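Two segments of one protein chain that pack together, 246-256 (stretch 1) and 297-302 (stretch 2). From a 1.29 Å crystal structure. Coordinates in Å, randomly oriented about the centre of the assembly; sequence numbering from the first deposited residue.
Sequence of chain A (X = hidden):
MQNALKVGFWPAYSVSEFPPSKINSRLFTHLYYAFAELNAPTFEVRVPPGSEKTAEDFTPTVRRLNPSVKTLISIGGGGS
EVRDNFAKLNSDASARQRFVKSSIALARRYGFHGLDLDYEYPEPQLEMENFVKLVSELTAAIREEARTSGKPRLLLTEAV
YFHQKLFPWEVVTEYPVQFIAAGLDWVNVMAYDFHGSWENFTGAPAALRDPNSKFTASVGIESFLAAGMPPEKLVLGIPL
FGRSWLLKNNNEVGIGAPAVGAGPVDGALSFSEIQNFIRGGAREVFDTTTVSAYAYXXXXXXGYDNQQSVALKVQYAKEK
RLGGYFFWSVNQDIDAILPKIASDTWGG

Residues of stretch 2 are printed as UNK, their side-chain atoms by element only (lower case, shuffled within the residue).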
# COMPACT_ATOMS: atom_id res chain seq x y z
N LEU A 246 -16.05 18.53 1.06
CA LEU A 246 -17.25 19.30 1.37
C LEU A 246 -17.73 19.95 0.08
O LEU A 246 -16.96 20.61 -0.62
CB LEU A 246 -16.98 20.35 2.44
CG LEU A 246 -16.53 19.85 3.82
CD1 LEU A 246 -16.23 21.02 4.74
CD2 LEU A 246 -17.57 18.93 4.44
N LEU A 247 -19.01 19.75 -0.25
CA LEU A 247 -19.59 20.27 -1.48
C LEU A 247 -19.87 21.76 -1.38
O LEU A 247 -20.29 22.26 -0.33
CB LEU A 247 -20.88 19.53 -1.83
CG LEU A 247 -20.77 18.04 -2.14
CD1 LEU A 247 -22.14 17.41 -2.19
CD2 LEU A 247 -20.01 17.80 -3.44
N LYS A 248 -19.63 22.47 -2.49
CA LYS A 248 -19.97 23.89 -2.57
C LYS A 248 -21.49 24.07 -2.58
O LYS A 248 -22.01 24.98 -1.92
CB LYS A 248 -19.34 24.53 -3.81
CG LYS A 248 -19.42 26.05 -3.84
CD LYS A 248 -18.62 26.66 -4.99
CE LYS A 248 -17.14 26.79 -4.65
NZ LYS A 248 -16.36 27.36 -5.79
N ASN A 249 -22.18 23.20 -3.31
CA ASN A 249 -23.64 23.22 -3.40
C ASN A 249 -24.22 21.82 -3.22
O ASN A 249 -23.77 20.88 -3.88
CB ASN A 249 -24.10 23.80 -4.74
CG ASN A 249 -23.49 25.16 -5.03
OD1 ASN A 249 -23.62 26.09 -4.23
ND2 ASN A 249 -22.82 25.28 -6.17
N ASN A 250 -25.22 21.70 -2.35
CA ASN A 250 -25.82 20.40 -2.02
C ASN A 250 -26.64 19.76 -3.14
O ASN A 250 -27.01 18.59 -3.04
CB ASN A 250 -26.66 20.50 -0.74
CG ASN A 250 -25.81 20.68 0.51
OD1 ASN A 250 -24.62 20.94 0.43
ND2 ASN A 250 -26.44 20.53 1.67
N ASN A 251 -26.92 20.52 -4.19
CA ASN A 251 -27.65 19.99 -5.34
C ASN A 251 -26.74 19.56 -6.50
O ASN A 251 -27.21 19.09 -7.54
CB ASN A 251 -28.74 20.96 -5.81
CG ASN A 251 -28.21 22.34 -6.14
OD1 ASN A 251 -27.00 22.59 -6.14
ND2 ASN A 251 -29.12 23.26 -6.44
N GLU A 252 -25.43 19.75 -6.31
CA GLU A 252 -24.43 19.26 -7.27
C GLU A 252 -23.63 18.18 -6.58
O GLU A 252 -22.75 18.46 -5.76
CB GLU A 252 -23.54 20.40 -7.77
CG GLU A 252 -24.28 21.40 -8.64
CD GLU A 252 -23.37 22.47 -9.19
OE1 GLU A 252 -22.55 22.16 -10.08
OE2 GLU A 252 -23.50 23.62 -8.74
N VAL A 253 -23.94 16.93 -6.92
CA VAL A 253 -23.54 15.78 -6.10
C VAL A 253 -22.83 14.68 -6.88
O VAL A 253 -22.52 13.63 -6.31
CB VAL A 253 -24.77 15.17 -5.37
CG1 VAL A 253 -25.32 16.14 -4.34
CG2 VAL A 253 -25.85 14.75 -6.37
N GLY A 254 -22.58 14.90 -8.16
CA GLY A 254 -21.92 13.91 -9.00
C GLY A 254 -20.41 14.07 -9.02
O GLY A 254 -19.86 14.85 -8.23
N ILE A 255 -19.75 13.34 -9.91
CA ILE A 255 -18.32 13.50 -10.14
C ILE A 255 -18.08 14.81 -10.89
O ILE A 255 -18.79 15.11 -11.86
CB ILE A 255 -17.71 12.28 -10.90
CG1 ILE A 255 -17.55 11.10 -9.93
CG2 ILE A 255 -16.37 12.64 -11.56
CD1 ILE A 255 -17.17 9.79 -10.58
N GLY A 256 -17.10 15.58 -10.43
CA GLY A 256 -16.79 16.88 -11.01
C GLY A 256 -17.57 18.03 -10.38
O GLY A 256 -17.53 19.15 -10.88
N UNK A 297 -24.27 12.94 1.24
CA UNK A 297 -25.39 13.36 2.06
C UNK A 297 -25.14 14.81 2.42
O UNK A 297 -24.04 15.16 2.86
c UNK A 297 -26.52 12.40 6.55
n UNK A 297 -26.81 11.54 7.74
c UNK A 297 -27.02 11.78 5.26
c UNK A 297 -26.83 12.72 4.07
c UNK A 297 -25.51 12.51 3.34
N UNK A 298 -26.15 15.65 2.23
CA UNK A 298 -26.03 17.08 2.48
C UNK A 298 -24.76 17.63 1.80
O UNK A 298 -24.64 17.51 0.58
c UNK A 298 -27.44 16.94 4.58
c UNK A 298 -26.11 17.38 3.99
o UNK A 298 -27.46 16.34 5.68
o UNK A 298 -28.49 17.18 3.93
N UNK A 299 -23.83 18.20 2.55
CA UNK A 299 -22.61 18.76 1.95
C UNK A 299 -21.38 17.85 1.96
O UNK A 299 -20.27 18.31 1.69
c UNK A 299 -21.82 20.05 3.99
c UNK A 299 -22.28 20.14 2.55
o UNK A 299 -22.24 19.17 4.75
n UNK A 299 -20.95 20.97 4.38
N UNK A 300 -21.56 16.57 2.27
CA UNK A 300 -20.43 15.63 2.35
C UNK A 300 -20.46 14.64 1.18
O UNK A 300 -21.49 14.04 0.89
c UNK A 300 -20.39 14.90 3.72
c UNK A 300 -20.23 15.90 4.86
c UNK A 300 -19.27 13.88 3.76
N UNK A 301 -19.31 14.48 0.53
CA UNK A 301 -19.16 13.63 -0.64
C UNK A 301 -17.89 12.80 -0.46
O UNK A 301 -16.85 13.35 -0.11
c UNK A 301 -16.89 12.73 -3.76
n UNK A 301 -20.11 13.24 -5.20
c UNK A 301 -20.32 13.91 -4.01
c UNK A 301 -16.23 11.98 -4.75
c UNK A 301 -18.22 13.11 -3.99
c UNK A 301 -18.83 12.74 -5.21
c UNK A 301 -18.17 12.01 -6.20
c UNK A 301 -19.01 14.51 -1.88
c UNK A 301 -16.87 11.63 -5.95
c UNK A 301 -19.20 13.85 -3.24
N UNK A 302 -17.98 11.50 -0.70
CA UNK A 302 -16.81 10.63 -0.56
C UNK A 302 -16.70 9.67 -1.75
O UNK A 302 -17.70 9.08 -2.16
c UNK A 302 -16.81 9.88 0.81
c UNK A 302 -18.04 8.97 0.95
c UNK A 302 -15.51 9.10 1.02
O HOH W 1 -19.97 22.95 2.39
O HOH W 2 -26.76 16.69 -1.09

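Position 297 carries four carbons in a row ending in a nitrogen, an unbranched chain whose CA-to-CB bond points away from stretch 1; it touches none of it. That is lysine, Lys297; its terminal nitrogen is hydrogen-bonded elsewhere in the structure. Its backbone opens a type II' turn that closes at position 300.

Position 298 has two side-chain carbons, the second bearing two oxygens. Its CB lies 3.9 Å from Asn250 ND2, although the CA-to-CB bond points away overall. A short carboxylate fits: Asp298. The backbone does more here. Asp298 O sits 3.7 Å from Leu247 CD1, and a water donates to both Asp298 O (2.8 Å) and Asn250 O (2.7 Å), tying the two loops together.

At 299 there are again two carbons, but the second carries one oxygen and one nitrogen. The CB of this position approaches Asn250 OD1 at 3.3 Å. This amide is asparagine, Asn299, with chi1 in the p well. Asn299 ND2 donates to a second water at 3.0 Å, which in turn donates to Leu247 O at 2.8 Å. The carbonyl is the key atom: Leu247 N donates to Asn299 O at 2.7 Å, nearly straight at 167°, while Leu246 CA adds a CA-H...O contact to Asn299 O at 3.2 Å.

Position 300 shows one carbon carrying two more, a beta-branched chain with no polar atom, and one of its two end carbons lies 4.1 Å from Leu246 CD2. This is valine, Val300, and the carbon is its CG2. The two residues form an antiparallel non-hydrogen-bonded pair, so their side chains share one face of the sheet. Val300 N bonds back to Lys297 O at 2.9 Å, closing the turn.

Position 301 has one carbon, then fused five- and six-membered rings holding eight carbons and one nitrogen. The ring nitrogen donates to Val253 O at 2.7 Å, and that oxygen approaches the ring edge near its plane. Only an indole does this: Trp301, with NE1 as the donor. Ile255 CG1 also meets that edge, 3.9 Å from Trp301 CZ2, and Leu247 CD2 packs 3.8 Å from Trp301 CB.

Position 302 repeats the three-carbon fork, out of reach of stretch 1, and is Val302.

The contact follows a simple rule: a short strand pairing sets the register, and one large side chain reaches beyond it. Leu247 N to Asn299 O fixes the pairing, and the two waters bridge backbone and side-chain groups around the turn. Trp301, with 113 Å² covered, the largest share of any residue, then uses its indole nitrogen to hold the loop at Val253 while its carbons pack against Leu247 and Ile255.

Stretch 2, residues 297-302: KDNVWV
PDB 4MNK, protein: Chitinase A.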